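PDB 5JIP: cortical-lytic enzyme from Clostridium perfringens, which probably cleaves the glycan strands of spore-cortex peptidoglycan during germination, acting as a muramidase of glycoside hydrolase family 25. Local coordinates for residues Ser225-Met230 and Lys255-Asn260; Ala240-Asn245 and Ile283-Phe288; Val249-Asn254 and Thr279-Asp284; Asn263-Asp268 and Ser299-Asp304; Pro295-Ile300 and Arg313-Leu318. One frame throughout, in Å; residues are numbered along the deposited sequence.

Overall arrangement
Contact 1 joins the loop that leaves the last strand of the N-terminal barrel sheet, 217-221, to the start of strand 259-266, with magnesium between them. Contacts 2 to 5 build the C-terminal beta-sandwich. Contacts 2 and 3, with centres 13 Å apart, share strand 280-284 and belong to the three-stranded sheet 239-243/246-250/280-284. Contacts 4 and 5, centres 9 Å apart, share strand 296-304 of the four-stranded sheet, which contact 1 also reaches. Contact 1 closes before contacts 4 and 5 open, whereas it crosses contacts 2 and 3 along the chain. D304 in contact 4 completes the metal site of contact 1, so the ion ties the sandwich to the linker.

Contact 1: residues Ser225-Met230 and Lys255-Asn260. With MG (magnesium ion), chain E.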
# COMPACT_ATOMS: atom_id res chain seq x y z
N SER A 225 -1.19 -13.19 -9.99
CA SER A 225 0.19 -13.41 -9.62
C SER A 225 0.28 -14.25 -8.36
O SER A 225 -0.43 -14.00 -7.39
CB SER A 225 0.92 -12.10 -9.38
OG SER A 225 2.24 -12.37 -8.97
N ILE A 226 1.21 -15.21 -8.37
CA ILE A 226 1.50 -16.00 -7.18
C ILE A 226 1.91 -15.09 -6.03
O ILE A 226 1.72 -15.42 -4.86
CB ILE A 226 2.57 -17.06 -7.50
CG1 ILE A 226 2.82 -17.95 -6.30
CG2 ILE A 226 3.88 -16.41 -7.91
CD1 ILE A 226 1.61 -18.88 -5.99
N ASP A 227 2.50 -13.93 -6.34
CA ASP A 227 2.93 -13.00 -5.31
C ASP A 227 1.76 -12.57 -4.43
O ASP A 227 1.96 -12.32 -3.23
CB ASP A 227 3.58 -11.77 -5.95
CG ASP A 227 4.81 -12.09 -6.81
OD1 ASP A 227 5.42 -13.13 -6.60
OD2 ASP A 227 5.15 -11.27 -7.68
N SER A 228 0.55 -12.54 -4.97
CA SER A 228 -0.62 -12.09 -4.21
C SER A 228 -1.07 -13.11 -3.16
O SER A 228 -1.94 -12.79 -2.36
CB SER A 228 -1.77 -11.79 -5.16
OG SER A 228 -1.43 -10.66 -5.97
N LEU A 229 -0.52 -14.32 -3.17
CA LEU A 229 -0.78 -15.29 -2.12
C LEU A 229 0.32 -15.32 -1.06
O LEU A 229 0.10 -15.92 0.01
CB LEU A 229 -0.92 -16.70 -2.72
CG LEU A 229 -2.12 -16.95 -3.65
CD1 LEU A 229 -2.07 -18.37 -4.21
CD2 LEU A 229 -3.44 -16.69 -2.89
N MET A 230 1.48 -14.71 -1.34
CA MET A 230 2.70 -14.85 -0.53
C MET A 230 3.19 -13.52 0.04
O MET A 230 2.95 -12.46 -0.55
CB MET A 230 3.83 -15.45 -1.37
CG MET A 230 3.46 -16.74 -2.02
SD MET A 230 4.87 -17.57 -2.79
CE MET A 230 5.45 -16.36 -3.99
N LYS A 255 10.37 -6.81 -6.66
CA LYS A 255 9.75 -7.04 -7.95
C LYS A 255 8.33 -7.58 -7.88
O LYS A 255 7.72 -7.79 -8.93
CB LYS A 255 10.61 -8.01 -8.79
CG LYS A 255 12.08 -7.74 -8.82
CD LYS A 255 12.47 -6.47 -9.53
CE LYS A 255 13.98 -6.26 -9.36
NZ LYS A 255 14.40 -4.83 -9.32
N GLU A 256 7.77 -7.78 -6.68
CA GLU A 256 6.47 -8.43 -6.59
C GLU A 256 5.38 -7.59 -7.23
O GLU A 256 5.33 -6.36 -7.08
CB GLU A 256 6.11 -8.72 -5.14
CG GLU A 256 6.91 -9.82 -4.52
CD GLU A 256 8.22 -9.34 -3.92
OE1 GLU A 256 8.44 -8.11 -3.82
OE2 GLU A 256 9.01 -10.20 -3.53
N ASP A 257 4.45 -8.28 -7.90
CA ASP A 257 3.33 -7.61 -8.54
C ASP A 257 2.45 -6.92 -7.53
O ASP A 257 1.80 -5.93 -7.86
CB ASP A 257 2.51 -8.62 -9.35
CG ASP A 257 3.34 -9.31 -10.41
OD1 ASP A 257 3.97 -8.57 -11.20
OD2 ASP A 257 3.41 -10.56 -10.43
N ASP A 258 2.41 -7.42 -6.30
CA ASP A 258 1.57 -6.84 -5.27
C ASP A 258 2.37 -6.02 -4.27
O ASP A 258 1.88 -5.78 -3.16
CB ASP A 258 0.79 -7.95 -4.53
CG ASP A 258 1.71 -8.90 -3.79
OD1 ASP A 258 2.93 -8.96 -4.11
OD2 ASP A 258 1.22 -9.64 -2.89
N LEU A 259 3.59 -5.62 -4.63
CA LEU A 259 4.40 -4.80 -3.74
C LEU A 259 3.67 -3.51 -3.41
O LEU A 259 3.05 -2.87 -4.26
CB LEU A 259 5.73 -4.48 -4.41
CG LEU A 259 6.71 -3.67 -3.59
CD1 LEU A 259 7.23 -4.46 -2.42
CD2 LEU A 259 7.80 -3.21 -4.50
N ASN A 260 3.73 -3.12 -2.14
CA ASN A 260 3.07 -1.92 -1.71
C ASN A 260 3.96 -0.94 -0.97
O ASN A 260 3.56 0.22 -0.85
CB ASN A 260 1.86 -2.25 -0.84
CG ASN A 260 0.70 -1.37 -1.16
OD1 ASN A 260 0.72 -0.66 -2.17
ND2 ASN A 260 -0.33 -1.39 -0.31
MG MG E . 2.04 -10.95 -1.56
O HOH W 1 4.00 -10.41 -2.20
O HOH W 2 0.15 -11.47 -0.78
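Metal coordination dominates this meeting of the 3-10 segment 226-229 with the turn E256-L259. The magnesium ion MG binds D227 O at 2.2 Å and M230 O at 2.0 Å on one side, and D258 OD2 at 2.0 Å on the other. D304 OD2 from strand 296-304 and two waters bring the ligands to six. D258 holds CG in the crowded position between backbone N and carbonyl carbon (chi1 64°). OD2 thereby takes the ion while OD1 accepts from the metal-bound water 1 at 2.6 Å, so both carboxylate oxygens serve the site.

The motifs on which this rests are an ST turn, in which S225 OG accepts from D227 N, and a type I beta turn from E256 to L259. Their place is the approach from the barrel domain to the C-terminal sandwich.

Two hydrogen bonds cross the contact away from the metal. S225 OG, anti to its backbone N, donates to the anti lone pair of D257 OD2 at 2.6 Å. In return D257 N reaches the anti lone pair of D227 OD2 at 3.1 Å, almost straight at 163°.

Charge works against this pairing: D227 OD2 and D257 OD2 are 3.3 Å apart, a repulsion that the two donors probably offset. E256 crosses D227 at about a right angle, laying its CB and CG against the D227 carboxylate, while its own carboxylate turns away to S233 N and N254 ND2.

Contact 2: residues Ala240-Asn245 and Ile283-Phe288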
# COMPACT_ATOMS: atom_id res chain seq x y z
N ALA A 240 24.01 1.71 2.60
CA ALA A 240 23.84 2.95 3.34
C ALA A 240 25.20 3.59 3.57
O ALA A 240 26.22 2.90 3.64
CB ALA A 240 23.17 2.70 4.70
N TYR A 241 25.19 4.91 3.72
CA TYR A 241 26.38 5.66 4.11
C TYR A 241 25.94 6.87 4.92
O TYR A 241 24.80 7.33 4.80
CB TYR A 241 27.22 6.07 2.88
CG TYR A 241 26.57 7.08 1.95
CD1 TYR A 241 26.68 8.45 2.18
CD2 TYR A 241 25.87 6.67 0.82
CE1 TYR A 241 26.11 9.37 1.34
CE2 TYR A 241 25.28 7.58 -0.04
CZ TYR A 241 25.41 8.93 0.23
OH TYR A 241 24.83 9.85 -0.61
N ILE A 242 26.86 7.37 5.74
CA ILE A 242 26.63 8.55 6.57
C ILE A 242 27.40 9.71 5.97
O ILE A 242 28.58 9.58 5.64
CB ILE A 242 27.04 8.31 8.03
CG1 ILE A 242 26.17 7.20 8.63
CG2 ILE A 242 26.91 9.58 8.83
CD1 ILE A 242 26.38 6.96 10.11
N SER A 243 26.73 10.84 5.82
CA SER A 243 27.37 12.08 5.38
C SER A 243 26.66 13.22 6.08
O SER A 243 25.42 13.25 6.12
CB SER A 243 27.30 12.24 3.86
OG SER A 243 28.00 13.40 3.43
N GLY A 244 27.43 14.15 6.62
CA GLY A 244 26.78 15.19 7.40
C GLY A 244 26.02 14.54 8.53
O GLY A 244 26.47 13.56 9.13
N ASN A 245 24.82 15.06 8.81
CA ASN A 245 24.04 14.51 9.90
C ASN A 245 22.97 13.54 9.39
O ASN A 245 21.97 13.32 10.08
CB ASN A 245 23.40 15.62 10.73
CG ASN A 245 23.22 15.22 12.18
OD1 ASN A 245 24.12 14.63 12.79
ND2 ASN A 245 22.05 15.51 12.74
N ILE A 283 17.69 9.81 6.04
CA ILE A 283 17.27 9.75 7.43
C ILE A 283 18.08 10.76 8.22
O ILE A 283 19.32 10.76 8.17
CB ILE A 283 17.46 8.35 8.03
CG1 ILE A 283 16.64 7.33 7.24
CG2 ILE A 283 17.07 8.33 9.50
CD1 ILE A 283 16.89 5.90 7.69
N ASP A 284 17.38 11.60 8.99
CA ASP A 284 18.01 12.57 9.88
C ASP A 284 18.49 11.86 11.14
O ASP A 284 17.68 11.31 11.90
CB ASP A 284 17.00 13.67 10.20
CG ASP A 284 17.62 14.85 10.91
OD1 ASP A 284 18.53 14.64 11.73
OD2 ASP A 284 17.19 15.99 10.66
N LYS A 285 19.82 11.90 11.38
CA LYS A 285 20.42 11.16 12.48
C LYS A 285 19.97 11.65 13.85
O LYS A 285 19.97 10.87 14.81
CB LYS A 285 21.94 11.26 12.42
CG LYS A 285 22.59 10.37 11.41
CD LYS A 285 24.07 10.73 11.25
CE LYS A 285 24.87 10.28 12.46
NZ LYS A 285 26.33 10.51 12.27
N SER A 286 19.62 12.93 13.95
CA SER A 286 19.27 13.52 15.24
C SER A 286 18.02 12.91 15.83
O SER A 286 17.78 13.05 17.03
CB SER A 286 19.07 15.02 15.08
OG SER A 286 17.93 15.27 14.29
N ARG A 287 17.20 12.24 15.03
CA ARG A 287 16.00 11.61 15.57
C ARG A 287 16.28 10.34 16.33
O ARG A 287 15.35 9.77 16.90
CB ARG A 287 15.00 11.31 14.44
CG ARG A 287 14.43 12.56 13.81
CD ARG A 287 13.34 12.25 12.81
NE ARG A 287 12.92 13.46 12.11
CZ ARG A 287 12.13 13.47 11.03
NH1 ARG A 287 11.66 12.33 10.52
NH2 ARG A 287 11.81 14.64 10.47
N PHE A 288 17.54 9.89 16.37
CA PHE A 288 17.89 8.62 16.99
C PHE A 288 19.07 8.80 17.93
O PHE A 288 19.94 9.65 17.70
CB PHE A 288 18.23 7.58 15.93
CG PHE A 288 17.15 7.40 14.91
CD1 PHE A 288 16.15 6.49 15.12
CD2 PHE A 288 17.13 8.19 13.78
CE1 PHE A 288 15.14 6.35 14.21
CE2 PHE A 288 16.13 8.06 12.87
CZ PHE A 288 15.13 7.14 13.08
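K285 drapes its aliphatic chain over the carbonyl of N245, with CB 3.1 Å and CD 3.5 Å from N245 O. CG stands anti to the carbonyl carbon of K285, and the chain then bends at chi3 (73°). This carries NZ across I242 at about a right angle, to 3.6 Å from I242 CG2. The same carbonyl has a polar partner: K285 N donates to N245 O at 2.9 Å, with the donor nearly on the C=O axis and an N-H...O angle of 160°.

G244 and N245 form the turn of the hairpin between strands 239-243 and 246-250, and the positive phi of G244 suits a glycine. In this sandwich the turn lies beside the point where strand 280-284 gives way to the 3-10 segment 285-287. The backbone bond from K285 N thus follows on from the pairing of I283 with I247 in the same three-stranded sheet.

The N245 side chain, its CG anti to the backbone N, crosses K285 obliquely, with N245 OD1 4.0 Å from K285 CB. Its ND2 faces D284 OD1 at 3.8 Å, the amide and carboxylate planes standing 84° apart. D284 OD1 is already gripped twice. S286 N reaches its anti lone pair at 3.0 Å, forming an Asx turn, and S286 OG donates from above the carboxylate plane at 2.7 Å.

Contact 3: residues Val249-Asn254 and Thr279-Asp284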
# COMPACT_ATOMS: atom_id res chain seq x y z
N VAL A 249 20.22 5.87 2.58
CA VAL A 249 19.95 4.44 2.42
C VAL A 249 19.36 4.19 1.04
O VAL A 249 18.52 4.96 0.56
CB VAL A 249 18.99 3.92 3.52
CG1 VAL A 249 18.84 2.40 3.43
CG2 VAL A 249 19.47 4.35 4.91
N ASN A 250 19.80 3.11 0.39
CA ASN A 250 19.23 2.77 -0.90
C ASN A 250 19.17 1.26 -1.04
O ASN A 250 19.82 0.52 -0.28
CB ASN A 250 20.00 3.42 -2.06
CG ASN A 250 21.34 2.75 -2.32
OD1 ASN A 250 22.29 2.93 -1.57
ND2 ASN A 250 21.41 2.02 -3.41
N TRP A 251 18.36 0.80 -1.99
CA TRP A 251 18.18 -0.64 -2.19
C TRP A 251 17.69 -0.90 -3.60
O TRP A 251 17.27 0.00 -4.33
CB TRP A 251 17.20 -1.21 -1.14
CG TRP A 251 15.85 -0.53 -1.09
CD1 TRP A 251 14.75 -0.87 -1.79
CD2 TRP A 251 15.48 0.60 -0.28
NE1 TRP A 251 13.69 -0.02 -1.48
CE2 TRP A 251 14.12 0.90 -0.56
CE3 TRP A 251 16.17 1.40 0.64
CZ2 TRP A 251 13.43 1.95 0.05
CZ3 TRP A 251 15.48 2.44 1.25
CH2 TRP A 251 14.13 2.71 0.95
N THR A 252 17.78 -2.17 -4.00
CA THR A 252 17.17 -2.62 -5.24
C THR A 252 15.68 -2.74 -5.06
O THR A 252 15.20 -3.24 -4.03
CB THR A 252 17.75 -3.98 -5.65
OG1 THR A 252 19.16 -3.86 -5.80
CG2 THR A 252 17.10 -4.48 -6.95
N ALA A 253 14.93 -2.32 -6.08
CA ALA A 253 13.48 -2.42 -5.99
C ALA A 253 13.05 -3.87 -5.91
O ALA A 253 13.54 -4.73 -6.67
CB ALA A 253 12.82 -1.75 -7.19
N ASN A 254 12.16 -4.17 -4.96
CA ASN A 254 11.49 -5.46 -4.97
C ASN A 254 10.64 -5.57 -6.23
O ASN A 254 10.24 -4.57 -6.82
CB ASN A 254 10.59 -5.64 -3.75
CG ASN A 254 11.29 -6.33 -2.60
OD1 ASN A 254 12.36 -5.91 -2.14
ND2 ASN A 254 10.66 -7.41 -2.12
N THR A 279 13.24 3.47 -3.80
CA THR A 279 14.52 2.76 -3.67
C THR A 279 15.50 3.49 -2.75
O THR A 279 16.67 3.09 -2.68
CB THR A 279 15.16 2.52 -5.05
OG1 THR A 279 15.44 3.76 -5.71
CG2 THR A 279 14.24 1.70 -5.94
N LYS A 280 15.06 4.52 -2.04
CA LYS A 280 15.96 5.24 -1.15
C LYS A 280 15.18 6.03 -0.10
O LYS A 280 13.98 6.27 -0.23
CB LYS A 280 16.87 6.18 -1.95
CG LYS A 280 16.12 7.24 -2.75
CD LYS A 280 17.07 8.10 -3.53
CE LYS A 280 16.32 8.97 -4.55
NZ LYS A 280 17.27 9.89 -5.22
N ILE A 281 15.88 6.37 0.98
CA ILE A 281 15.38 7.26 2.02
C ILE A 281 16.58 7.98 2.62
O ILE A 281 17.67 7.41 2.75
CB ILE A 281 14.57 6.52 3.11
CG1 ILE A 281 13.96 7.51 4.09
CG2 ILE A 281 15.46 5.55 3.85
CD1 ILE A 281 13.07 6.90 5.22
N VAL A 282 16.39 9.24 2.95
CA VAL A 282 17.40 10.02 3.65
C VAL A 282 16.90 10.21 5.06
O VAL A 282 15.79 10.71 5.26
CB VAL A 282 17.65 11.37 2.96
CG1 VAL A 282 18.83 12.08 3.62
CG2 VAL A 282 17.84 11.18 1.46
N ILE A 283 17.69 9.81 6.04
CA ILE A 283 17.27 9.75 7.43
C ILE A 283 18.08 10.76 8.22
O ILE A 283 19.32 10.76 8.17
CB ILE A 283 17.46 8.35 8.03
CG1 ILE A 283 16.64 7.33 7.24
CG2 ILE A 283 17.07 8.33 9.50
CD1 ILE A 283 16.89 5.90 7.69
N ASP A 284 17.38 11.60 8.99
CA ASP A 284 18.01 12.57 9.88
C ASP A 284 18.49 11.86 11.14
O ASP A 284 17.68 11.31 11.90
CB ASP A 284 17.00 13.67 10.20
CG ASP A 284 17.62 14.85 10.91
OD1 ASP A 284 18.53 14.64 11.73
OD2 ASP A 284 17.19 15.99 10.66
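The tight part of this contact lies under the W251 indole. With CG in the crowded position between backbone N and carbonyl carbon (chi1 55°), the ring swings beneath the T279-K280 peptide and lies flat against it. T279 CA sits 3.8 Å from the centroid of the five-membered ring of W251, only 21° off its normal, a CH-pi contact. Farther along the same face K280 N comes 3.6 Å from W251 CH2, offset toward the rim, while V249 CG1 meets the ring at its edge. Backbone bonding holds the face in place: W251 N donates to T279 O at 2.9 Å from above the carbonyl plane. The antiparallel hydrogen-bonded pair V249/I281 adds a bond in each direction, and V249 CB rests 3.9 Å from I281 CG2. I300 and V264 of the facing sheet also pack on the indole.

On the face bearing N250 and K280 the side-chain packing is looser. These two form a non-hydrogen-bonded pair whose CB atoms are 4.2 Å apart, and their polar ends diverge. N250 OD1 turns to N239 ND2, whereas the extended K280 chain runs to salt bridges with D132 and D136 of the second subunit. Beyond the ring, A253 CB merely brushes T279 CG2 at 3.9 Å.

A buried tryptophan following the second strand's pairing and packed toward the facing sheet, with three strands against four, is consistent with a fibronectin type III-like sandwich.

Contact 4: residues Asn263-Asp268 and Ser299-Asp304; sequences NVFVND and SIEAFD. With MG (magnesium ion), chain E.
N263 leaves strand 259-266 on the face it shares with E301, and its side chain runs beside that glutamate, pointing the same way. CB lies 3.6 Å from E301 OE2. CG stands anti to the carbonyl carbon, beside the backbone N, which places the amide between E301 and F303. OD1 comes 3.7 Å from F303 CE2 and is hydrogen-bonded to T273 OG1. ND2 donates to the anti lone pair of E301 OE2 at 3.1 Å, nearly straight (175°) and in the amide plane, and also reaches T273 OG1 of the second subunit. The F265 ring offers its edge to the same carboxylate oxygen, F265 CZ to E301 OE2 being 3.8 Å.

Below these side chains the antiparallel pairs N263/E301 and F265/S299 each make two backbone bonds, and between them V264 CG2 packs on I300 CD1 at 3.7 Å. The strand ends at D304, whose OD2 binds magnesium.

E301 OE1 forms salt bridges with R313 and R143, so this buried carboxylate has donors on both oxygens and probably stays ionised.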
# COMPACT_ATOMS: atom_id res chain seq x y z
N ASN A 263 9.22 -0.52 4.99
CA ASN A 263 9.54 0.14 6.24
C ASN A 263 11.04 0.00 6.49
O ASN A 263 11.62 -1.08 6.33
CB ASN A 263 8.79 -0.49 7.42
CG ASN A 263 7.30 -0.24 7.36
OD1 ASN A 263 6.84 0.84 6.96
ND2 ASN A 263 6.52 -1.26 7.70
N VAL A 264 11.65 1.11 6.93
CA VAL A 264 13.08 1.18 7.22
C VAL A 264 13.27 1.49 8.70
O VAL A 264 12.50 2.27 9.29
CB VAL A 264 13.77 2.25 6.35
CG1 VAL A 264 15.24 2.40 6.74
CG2 VAL A 264 13.63 1.87 4.88
N PHE A 265 14.31 0.90 9.28
CA PHE A 265 14.57 0.99 10.71
C PHE A 265 16.03 1.32 10.97
O PHE A 265 16.92 0.85 10.26
CB PHE A 265 14.22 -0.31 11.40
CG PHE A 265 12.78 -0.74 11.21
CD1 PHE A 265 12.40 -1.47 10.09
CD2 PHE A 265 11.82 -0.42 12.16
CE1 PHE A 265 11.07 -1.87 9.92
CE2 PHE A 265 10.49 -0.80 12.00
CZ PHE A 265 10.11 -1.53 10.89
N VAL A 266 16.25 2.11 12.03
CA VAL A 266 17.59 2.42 12.53
C VAL A 266 17.69 1.86 13.94
O VAL A 266 16.93 2.27 14.84
CB VAL A 266 17.87 3.94 12.53
CG1 VAL A 266 19.24 4.21 13.18
CG2 VAL A 266 17.80 4.52 11.13
N ASN A 267 18.61 0.91 14.14
CA ASN A 267 18.70 0.18 15.39
C ASN A 267 17.30 -0.23 15.84
O ASN A 267 16.93 -0.04 17.01
CB ASN A 267 19.39 1.03 16.47
CG ASN A 267 20.84 1.36 16.14
OD1 ASN A 267 21.53 0.60 15.45
ND2 ASN A 267 21.31 2.49 16.64
N ASP A 268 16.49 -0.76 14.92
CA ASP A 268 15.16 -1.31 15.19
C ASP A 268 14.13 -0.24 15.51
O ASP A 268 12.96 -0.59 15.80
CB ASP A 268 15.18 -2.34 16.33
CG ASP A 268 16.07 -3.55 16.01
OD1 ASP A 268 16.14 -3.96 14.83
OD2 ASP A 268 16.71 -4.08 16.93
N SER A 299 17.94 -1.55 8.76
CA SER A 299 17.22 -2.73 8.31
C SER A 299 15.95 -2.31 7.57
O SER A 299 15.44 -1.19 7.73
CB SER A 299 16.85 -3.65 9.47
OG SER A 299 16.06 -2.96 10.41
N ILE A 300 15.43 -3.23 6.77
CA ILE A 300 14.31 -2.90 5.91
C ILE A 300 13.45 -4.14 5.70
O ILE A 300 13.94 -5.27 5.68
CB ILE A 300 14.82 -2.32 4.58
CG1 ILE A 300 13.67 -1.72 3.76
CG2 ILE A 300 15.56 -3.41 3.79
CD1 ILE A 300 14.11 -0.96 2.53
N GLU A 301 12.14 -3.90 5.52
CA GLU A 301 11.19 -4.92 5.11
C GLU A 301 10.31 -4.37 3.98
O GLU A 301 9.91 -3.20 4.00
CB GLU A 301 10.32 -5.38 6.29
CG GLU A 301 9.41 -4.27 6.85
CD GLU A 301 8.79 -4.61 8.20
OE1 GLU A 301 9.15 -5.66 8.79
OE2 GLU A 301 7.94 -3.80 8.68
N ALA A 302 10.03 -5.23 3.01
CA ALA A 302 8.97 -4.94 2.06
C ALA A 302 7.63 -5.37 2.63
O ALA A 302 7.56 -6.22 3.53
CB ALA A 302 9.22 -5.64 0.74
N PHE A 303 6.54 -4.77 2.13
CA PHE A 303 5.21 -5.29 2.45
C PHE A 303 4.34 -5.18 1.21
O PHE A 303 4.61 -4.38 0.31
CB PHE A 303 4.55 -4.60 3.67
CG PHE A 303 4.41 -3.09 3.57
CD1 PHE A 303 3.30 -2.51 2.95
CD2 PHE A 303 5.35 -2.26 4.15
CE1 PHE A 303 3.17 -1.12 2.88
CE2 PHE A 303 5.22 -0.89 4.10
CZ PHE A 303 4.13 -0.31 3.46
N ASP A 304 3.30 -6.02 1.16
CA ASP A 304 2.47 -6.12 -0.03
C ASP A 304 1.07 -5.57 0.25
O ASP A 304 0.76 -5.11 1.35
CB ASP A 304 2.46 -7.57 -0.56
CG ASP A 304 1.84 -8.58 0.40
OD1 ASP A 304 1.15 -8.19 1.37
OD2 ASP A 304 2.05 -9.78 0.16
MG MG E . 2.04 -10.95 -1.56
O HOH W 3 17.54 -1.39 12.28
O HOH W 4 15.12 -4.61 12.38
O HOH W 2 0.15 -11.47 -0.78
O HOH W 1 4.00 -10.41 -2.20

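Contact 5: residues Pro295-Ile300 and Arg313-Leu318; sequences PIKISI and RTEYIL
Two faces of a twisted antiparallel ladder set the side chains of this contact against each other. On the face bearing I296, I298 and I300, the branched chains cross obliquely. I298 CG1 rests 3.7 Å from L318 CD1, reaching diagonally to the next pair on this face, and I296 CB meets L318 CB at 4.1 Å. I300 instead lies side by side with T314, both pointing the same way, with I300 CG2 and T314 CB 4.2 Å apart. T314 OG1 bonds to V235 O.

On the other face K297 crosses both I317 and E315 obliquely. I317 CD1 touches K297 CG at 3.6 Å. The K297 chain, bent at chi3 (65°), then lays its CD 3.6 Å from E315 CD. The ammonium barely engages this glutamate: K297 NZ to E315 OE2 is a long salt bridge of 3.9 Å, and the stronger partner is D268 OD1. R313 stretches out from CG to NE toward its salt bridge with E301. In the plane of its guanidinium NH1 donates to water 4 at 3.2 Å, which is also hydrogen-bonded to S299 OG at 2.7 Å.

Backbone bonds run both ways in the pairs I296/L318 and I298/Y316, and I300 N adds another to T314 O. This is the hairpin of strands 296-304 and 314-318, whose isoleucine face packs on strands 239-243 and 246-250, consistent with the last two strands of a fibronectin type III-like sandwich.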
# COMPACT_ATOMS: atom_id res chain seq x y z
N PRO A 295 28.47 1.06 16.12
CA PRO A 295 27.83 0.63 14.88
C PRO A 295 26.35 1.00 14.85
O PRO A 295 25.70 1.15 15.89
CB PRO A 295 28.02 -0.89 14.88
CG PRO A 295 29.18 -1.12 15.73
CD PRO A 295 29.13 -0.07 16.80
N ILE A 296 25.83 1.17 13.63
CA ILE A 296 24.44 1.53 13.39
C ILE A 296 23.84 0.48 12.49
O ILE A 296 24.38 0.20 11.41
CB ILE A 296 24.31 2.93 12.76
CG1 ILE A 296 24.88 4.00 13.71
CG2 ILE A 296 22.84 3.24 12.43
CD1 ILE A 296 25.08 5.37 13.05
N LYS A 297 22.73 -0.12 12.91
CA LYS A 297 22.05 -1.13 12.12
C LYS A 297 20.93 -0.49 11.32
O LYS A 297 19.97 0.07 11.89
CB LYS A 297 21.49 -2.26 12.97
CG LYS A 297 20.89 -3.37 12.08
CD LYS A 297 20.36 -4.58 12.86
CE LYS A 297 19.20 -4.19 13.74
NZ LYS A 297 18.41 -5.41 14.13
N ILE A 298 21.03 -0.59 10.00
CA ILE A 298 19.96 -0.22 9.09
C ILE A 298 19.27 -1.51 8.67
O ILE A 298 19.93 -2.49 8.29
CB ILE A 298 20.51 0.54 7.88
CG1 ILE A 298 21.34 1.77 8.30
CG2 ILE A 298 19.37 0.94 6.95
CD1 ILE A 298 20.55 2.87 9.05
N SER A 299 17.94 -1.55 8.76
CA SER A 299 17.22 -2.73 8.31
C SER A 299 15.95 -2.31 7.57
O SER A 299 15.44 -1.19 7.73
CB SER A 299 16.85 -3.65 9.47
OG SER A 299 16.06 -2.96 10.41
N ILE A 300 15.43 -3.23 6.77
CA ILE A 300 14.31 -2.90 5.91
C ILE A 300 13.45 -4.14 5.70
O ILE A 300 13.94 -5.27 5.68
CB ILE A 300 14.82 -2.32 4.58
CG1 ILE A 300 13.67 -1.72 3.76
CG2 ILE A 300 15.56 -3.41 3.79
CD1 ILE A 300 14.11 -0.96 2.53
N ARG A 313 14.23 -9.15 7.80
CA ARG A 313 14.67 -7.79 7.51
C ARG A 313 16.13 -7.80 7.09
O ARG A 313 17.01 -8.11 7.89
CB ARG A 313 14.47 -6.89 8.72
CG ARG A 313 13.02 -6.66 9.04
CD ARG A 313 12.89 -5.67 10.14
NE ARG A 313 11.49 -5.41 10.44
CZ ARG A 313 11.06 -4.81 11.54
NH1 ARG A 313 11.94 -4.37 12.44
NH2 ARG A 313 9.76 -4.63 11.73
N THR A 314 16.38 -7.45 5.84
CA THR A 314 17.75 -7.28 5.36
C THR A 314 18.42 -6.16 6.15
O THR A 314 17.81 -5.13 6.43
CB THR A 314 17.75 -6.97 3.88
OG1 THR A 314 17.09 -8.03 3.15
CG2 THR A 314 19.17 -6.80 3.35
N GLU A 315 19.69 -6.38 6.50
CA GLU A 315 20.43 -5.49 7.37
C GLU A 315 21.66 -4.94 6.66
O GLU A 315 22.24 -5.60 5.79
CB GLU A 315 20.97 -6.19 8.62
CG GLU A 315 19.97 -6.72 9.55
CD GLU A 315 20.65 -7.45 10.69
OE1 GLU A 315 21.91 -7.52 10.69
OE2 GLU A 315 19.94 -7.93 11.59
N TYR A 316 22.06 -3.74 7.07
CA TYR A 316 23.32 -3.14 6.65
C TYR A 316 23.91 -2.43 7.86
O TYR A 316 23.28 -1.53 8.41
CB TYR A 316 23.11 -2.18 5.48
CG TYR A 316 24.40 -1.65 4.92
CD1 TYR A 316 25.05 -0.59 5.52
CD2 TYR A 316 24.99 -2.25 3.83
CE1 TYR A 316 26.25 -0.12 5.02
CE2 TYR A 316 26.18 -1.78 3.32
CZ TYR A 316 26.81 -0.71 3.92
OH TYR A 316 28.01 -0.24 3.44
N ILE A 317 25.12 -2.84 8.28
CA ILE A 317 25.75 -2.30 9.48
C ILE A 317 26.72 -1.20 9.08
O ILE A 317 27.67 -1.46 8.33
CB ILE A 317 26.49 -3.38 10.28
CG1 ILE A 317 25.57 -4.57 10.59
CG2 ILE A 317 27.05 -2.78 11.57
CD1 ILE A 317 24.32 -4.19 11.31
N LEU A 318 26.49 0.01 9.59
CA LEU A 318 27.41 1.14 9.45
C LEU A 318 28.37 1.15 10.63
O LEU A 318 27.94 1.33 11.78
CB LEU A 318 26.66 2.46 9.42
CG LEU A 318 25.72 2.64 8.24
CD1 LEU A 318 24.57 3.56 8.63
CD2 LEU A 318 26.51 3.23 7.08
O HOH W 4 15.12 -4.61 12.38